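Long-range contact in trans-4-hydroxy-L-proline dehydratase (Clostridioides difficile 70-100-2010, PDB 6VXC), which uses a glycyl radical to dehydrate trans-4-hydroxy-L-proline to (S)-1-pyrroline-5-carboxylate in the anaerobic degradation of hydroxyproline: residues 566-571 against 656-661. Numbering follows the deposited sequence.
Sequences NTRYIQ and GEYRVD
Tyr658 and Arg568 run side by side from adjacent parallel strands, and Arg568 CB sits over one face of the Tyr658 ring in a CH-pi contact, 3.8 Å from its centroid. Farther out, Tyr658 OH lies near the guanidinium edge without bonding to it, 3.5 Å from Arg568 CD, the two planes 80° apart. The hydroxyl has a weak hydrogen bond with Asn528, and Arg568 NE a long, weak ion pair with Glu532. Arg659 N donates to Arg568 O (2.8 Å) and Arg568 N to Glu657 O (3.2 Å).

On the other face, Tyr569 lies alongside Arg659, its CE2 3.6 Å from Arg659 CB. Arg659 bends at chi3 (68°), which swings its guanidinium away from strand 566-571; the extended Glu657 reaches it, Arg659 NH2 forming a salt bridge with Glu657 OE2 (2.8 Å). One water bridges Tyr569 OH, to which it donates, and Arg659 NE. Asp661 crosses Tyr569 at about a right angle, its OD1 3.2 Å from Gln571 CG.

Asp661 comes close to Glu456, the probable proton acceptor, so this face borders the probable active site. Strand 565-573 lies between 463-472 and 657-661 in a parallel sheet; helices 506-538 and 630-647 pack against the Tyr658, Ile570 and Val660 face.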
ATOM      1  N   ASN A 566      11.651  -9.630  -9.838  1.00 12.36           N
ATOM      2  CA  ASN A 566      11.037 -10.215  -8.657  1.00 11.71           C
ATOM      3  C   ASN A 566      11.827  -9.808  -7.426  1.00 11.01           C
ATOM      4  O   ASN A 566      13.029 -10.067  -7.325  1.00 15.50           O
ATOM      5  CB  ASN A 566      10.934 -11.741  -8.780  1.00 10.95           C
ATOM      6  CG  ASN A 566       9.940 -12.155  -9.843  1.00 12.37           C
ATOM      7  OD1 ASN A 566       8.746 -12.268  -9.579  1.00 13.34           O
ATOM      8  ND2 ASN A 566      10.421 -12.335 -11.065  1.00 11.67           N
ATOM      9  N   THR A 567      11.152  -9.108  -6.533  1.00 14.79           N
ATOM     10  CA  THR A 567      11.717  -8.691  -5.263  1.00 13.26           C
ATOM     11  C   THR A 567      10.688  -8.927  -4.169  1.00 10.75           C
ATOM     12  O   THR A 567       9.488  -8.989  -4.424  1.00 12.46           O
ATOM     13  CB  THR A 567      12.135  -7.204  -5.287  1.00 13.67           C
ATOM     14  OG1 THR A 567      11.006  -6.416  -5.655  1.00 15.84           O
ATOM     15  CG2 THR A 567      13.254  -6.955  -6.288  1.00 16.01           C
ATOM     16  N   ARG A 568      11.183  -9.050  -2.939  1.00 12.22           N
ATOM     17  CA  ARG A 568      10.375  -9.162  -1.736  1.00 10.54           C
ATOM     18  C   ARG A 568      10.962  -8.239  -0.679  1.00 10.76           C
ATOM     19  O   ARG A 568      12.182  -8.064  -0.606  1.00 10.91           O
ATOM     20  CB  ARG A 568      10.345 -10.606  -1.195  1.00 11.55           C
ATOM     21  CG  ARG A 568       9.115 -11.398  -1.627  1.00 16.05           C
ATOM     22  CD  ARG A 568       9.165 -12.875  -1.250  1.00 12.29           C
ATOM     23  NE  ARG A 568       7.857 -13.338  -0.800  1.00 12.26           N
ATOM     24  CZ  ARG A 568       6.800 -13.470  -1.599  1.00 10.99           C
ATOM     25  NH1 ARG A 568       6.894 -13.160  -2.883  1.00 12.97           N
ATOM     26  NH2 ARG A 568       5.654 -13.908  -1.113  1.00 10.98           N
ATOM     27  N   TYR A 569      10.089  -7.674   0.155  1.00  9.69           N
ATOM     28  CA  TYR A 569      10.477  -6.670   1.128  1.00 10.14           C
ATOM     29  C   TYR A 569      10.028  -7.071   2.530  1.00 10.36           C
ATOM     30  O   TYR A 569       8.993  -7.713   2.717  1.00 12.41           O
ATOM     31  CB  TYR A 569       9.879  -5.285   0.762  1.00  9.79           C
ATOM     32  CG  TYR A 569      10.507  -4.663  -0.468  1.00 11.75           C
ATOM     33  CD1 TYR A 569      10.075  -4.990  -1.755  1.00 12.47           C
ATOM     34  CD2 TYR A 569      11.578  -3.786  -0.347  1.00 10.39           C
ATOM     35  CE1 TYR A 569      10.673  -4.420  -2.881  1.00 12.74           C
ATOM     36  CE2 TYR A 569      12.168  -3.227  -1.452  1.00 10.31           C
ATOM     37  CZ  TYR A 569      11.719  -3.545  -2.710  1.00 11.71           C
ATOM     38  OH  TYR A 569      12.330  -2.978  -3.800  1.00 13.91           O
ATOM     39  N   ILE A 570      10.824  -6.675   3.513  1.00 11.14           N
ATOM     40  CA  ILE A 570      10.411  -6.603   4.912  1.00 10.63           C
ATOM     41  C   ILE A 570      10.477  -5.135   5.319  1.00 10.01           C
ATOM     42  O   ILE A 570      11.482  -4.468   5.069  1.00 13.32           O
ATOM     43  CB  ILE A 570      11.287  -7.489   5.819  1.00  8.82           C
ATOM     44  CG1 ILE A 570      11.220  -8.961   5.380  1.00  8.00           C
ATOM     45  CG2 ILE A 570      10.874  -7.342   7.289  1.00 11.26           C
ATOM     46  CD1 ILE A 570      12.172  -9.841   6.125  1.00  9.49           C
ATOM     47  N   GLN A 571       9.385  -4.619   5.873  1.00 12.09           N
ATOM     48  CA  GLN A 571       9.245  -3.190   6.130  1.00 10.22           C
ATOM     49  C   GLN A 571       9.766  -2.820   7.520  1.00 11.49           C
ATOM     50  O   GLN A 571       9.193  -3.223   8.533  1.00 11.64           O
ATOM     51  CB  GLN A 571       7.784  -2.775   5.959  1.00 11.12           C
ATOM     52  CG  GLN A 571       7.088  -3.203   4.633  1.00 11.26           C
ATOM     53  CD  GLN A 571       6.279  -4.492   4.690  1.00 10.57           C
ATOM     54  OE1 GLN A 571       6.737  -5.543   4.243  1.00 12.93           O
ATOM     55  NE2 GLN A 571       5.092  -4.425   5.264  1.00 11.10           N
ATOM     56  N   GLY A 656      13.961 -14.234  -7.240  1.00 16.13           N
ATOM     57  CA  GLY A 656      14.358 -12.876  -6.967  1.00 13.06           C
ATOM     58  C   GLY A 656      15.207 -12.777  -5.714  1.00 14.00           C
ATOM     59  O   GLY A 656      15.873 -13.735  -5.307  1.00 12.22           O
ATOM     60  N   GLU A 657      15.192 -11.593  -5.094  1.00 13.06           N
ATOM     61  CA  GLU A 657      15.940 -11.382  -3.861  1.00 10.82           C
ATOM     62  C   GLU A 657      15.163 -10.462  -2.926  1.00 13.19           C
ATOM     63  O   GLU A 657      14.256  -9.732  -3.338  1.00 12.56           O
ATOM     64  CB  GLU A 657      17.322 -10.787  -4.127  1.00 13.57           C
ATOM     65  CG  GLU A 657      17.277  -9.323  -4.476  1.00 16.52           C
ATOM     66  CD  GLU A 657      18.656  -8.685  -4.656  1.00 20.01           C
ATOM     67  OE1 GLU A 657      19.683  -9.395  -4.526  1.00 20.10           O
ATOM     68  OE2 GLU A 657      18.701  -7.463  -4.942  1.00 19.10           O
ATOM     69  N   TYR A 658      15.549 -10.503  -1.651  1.00 11.42           N
ATOM     70  CA  TYR A 658      14.983  -9.628  -0.642  1.00 11.88           C
ATOM     71  C   TYR A 658      15.658  -8.268  -0.678  1.00 11.29           C
ATOM     72  O   TYR A 658      16.849  -8.148  -0.997  1.00 11.73           O
ATOM     73  CB  TYR A 658      15.121 -10.233   0.763  1.00 11.70           C
ATOM     74  CG  TYR A 658      13.971 -11.126   1.075  1.00 13.22           C
ATOM     75  CD1 TYR A 658      13.975 -12.455   0.662  1.00 11.75           C
ATOM     76  CD2 TYR A 658      12.849 -10.640   1.725  1.00 11.82           C
ATOM     77  CE1 TYR A 658      12.921 -13.268   0.915  1.00 11.98           C
ATOM     78  CE2 TYR A 658      11.768 -11.460   1.985  1.00 10.13           C
ATOM     79  CZ  TYR A 658      11.818 -12.774   1.572  1.00 12.33           C
ATOM     80  OH  TYR A 658      10.756 -13.593   1.811  1.00 15.24           O
ATOM     81  N   ARG A 659      14.869  -7.240  -0.391  1.00 12.61           N
ATOM     82  CA  ARG A 659      15.356  -5.880  -0.247  1.00  9.07           C
ATOM     83  C   ARG A 659      14.596  -5.216   0.901  1.00 10.94           C
ATOM     84  O   ARG A 659      13.711  -5.809   1.515  1.00 10.72           O
ATOM     85  CB  ARG A 659      15.220  -5.098  -1.562  1.00  9.81           C
ATOM     86  CG  ARG A 659      15.949  -5.758  -2.766  1.00 12.45           C
ATOM     87  CD  ARG A 659      15.984  -4.857  -4.005  1.00 11.11           C
ATOM     88  NE  ARG A 659      16.837  -3.698  -3.766  1.00 11.71           N
ATOM     89  CZ  ARG A 659      18.165  -3.736  -3.743  1.00 13.25           C
ATOM     90  NH1 ARG A 659      18.858  -2.622  -3.510  1.00 13.15           N
ATOM     91  NH2 ARG A 659      18.803  -4.878  -3.978  1.00 11.18           N
ATOM     92  N   VAL A 660      14.904  -3.954   1.155  1.00  9.37           N
ATOM     93  CA  VAL A 660      14.504  -3.293   2.384  1.00  9.93           C
ATOM     94  C   VAL A 660      13.739  -2.019   2.036  1.00 11.74           C
ATOM     95  O   VAL A 660      14.057  -1.356   1.046  1.00 12.61           O
ATOM     96  CB  VAL A 660      15.787  -3.044   3.211  1.00 13.49           C
ATOM     97  CG1 VAL A 660      15.937  -1.651   3.669  1.00 16.21           C
ATOM     98  CG2 VAL A 660      15.949  -4.123   4.325  1.00 11.83           C
ATOM     99  N   ASP A 661      12.689  -1.719   2.810  1.00 13.95           N
ATOM    100  CA  ASP A 661      12.016  -0.421   2.772  1.00 12.99           C
ATOM    101  C   ASP A 661      11.594  -0.038   4.195  1.00 13.71           C
ATOM    102  O   ASP A 661      11.696  -0.839   5.129  1.00 15.29           O
ATOM    103  CB  ASP A 661      10.823  -0.411   1.776  1.00 10.29           C
ATOM    104  CG  ASP A 661       9.763  -1.467   2.070  1.00 13.62           C
ATOM    105  OD1 ASP A 661       9.727  -1.957   3.209  1.00 17.19           O
ATOM    106  OD2 ASP A 661       8.940  -1.802   1.158  1.00 14.25           O
TER
HETATM  107  O   HOH W   1      14.706  -1.529  -4.292  1.00 12.46           O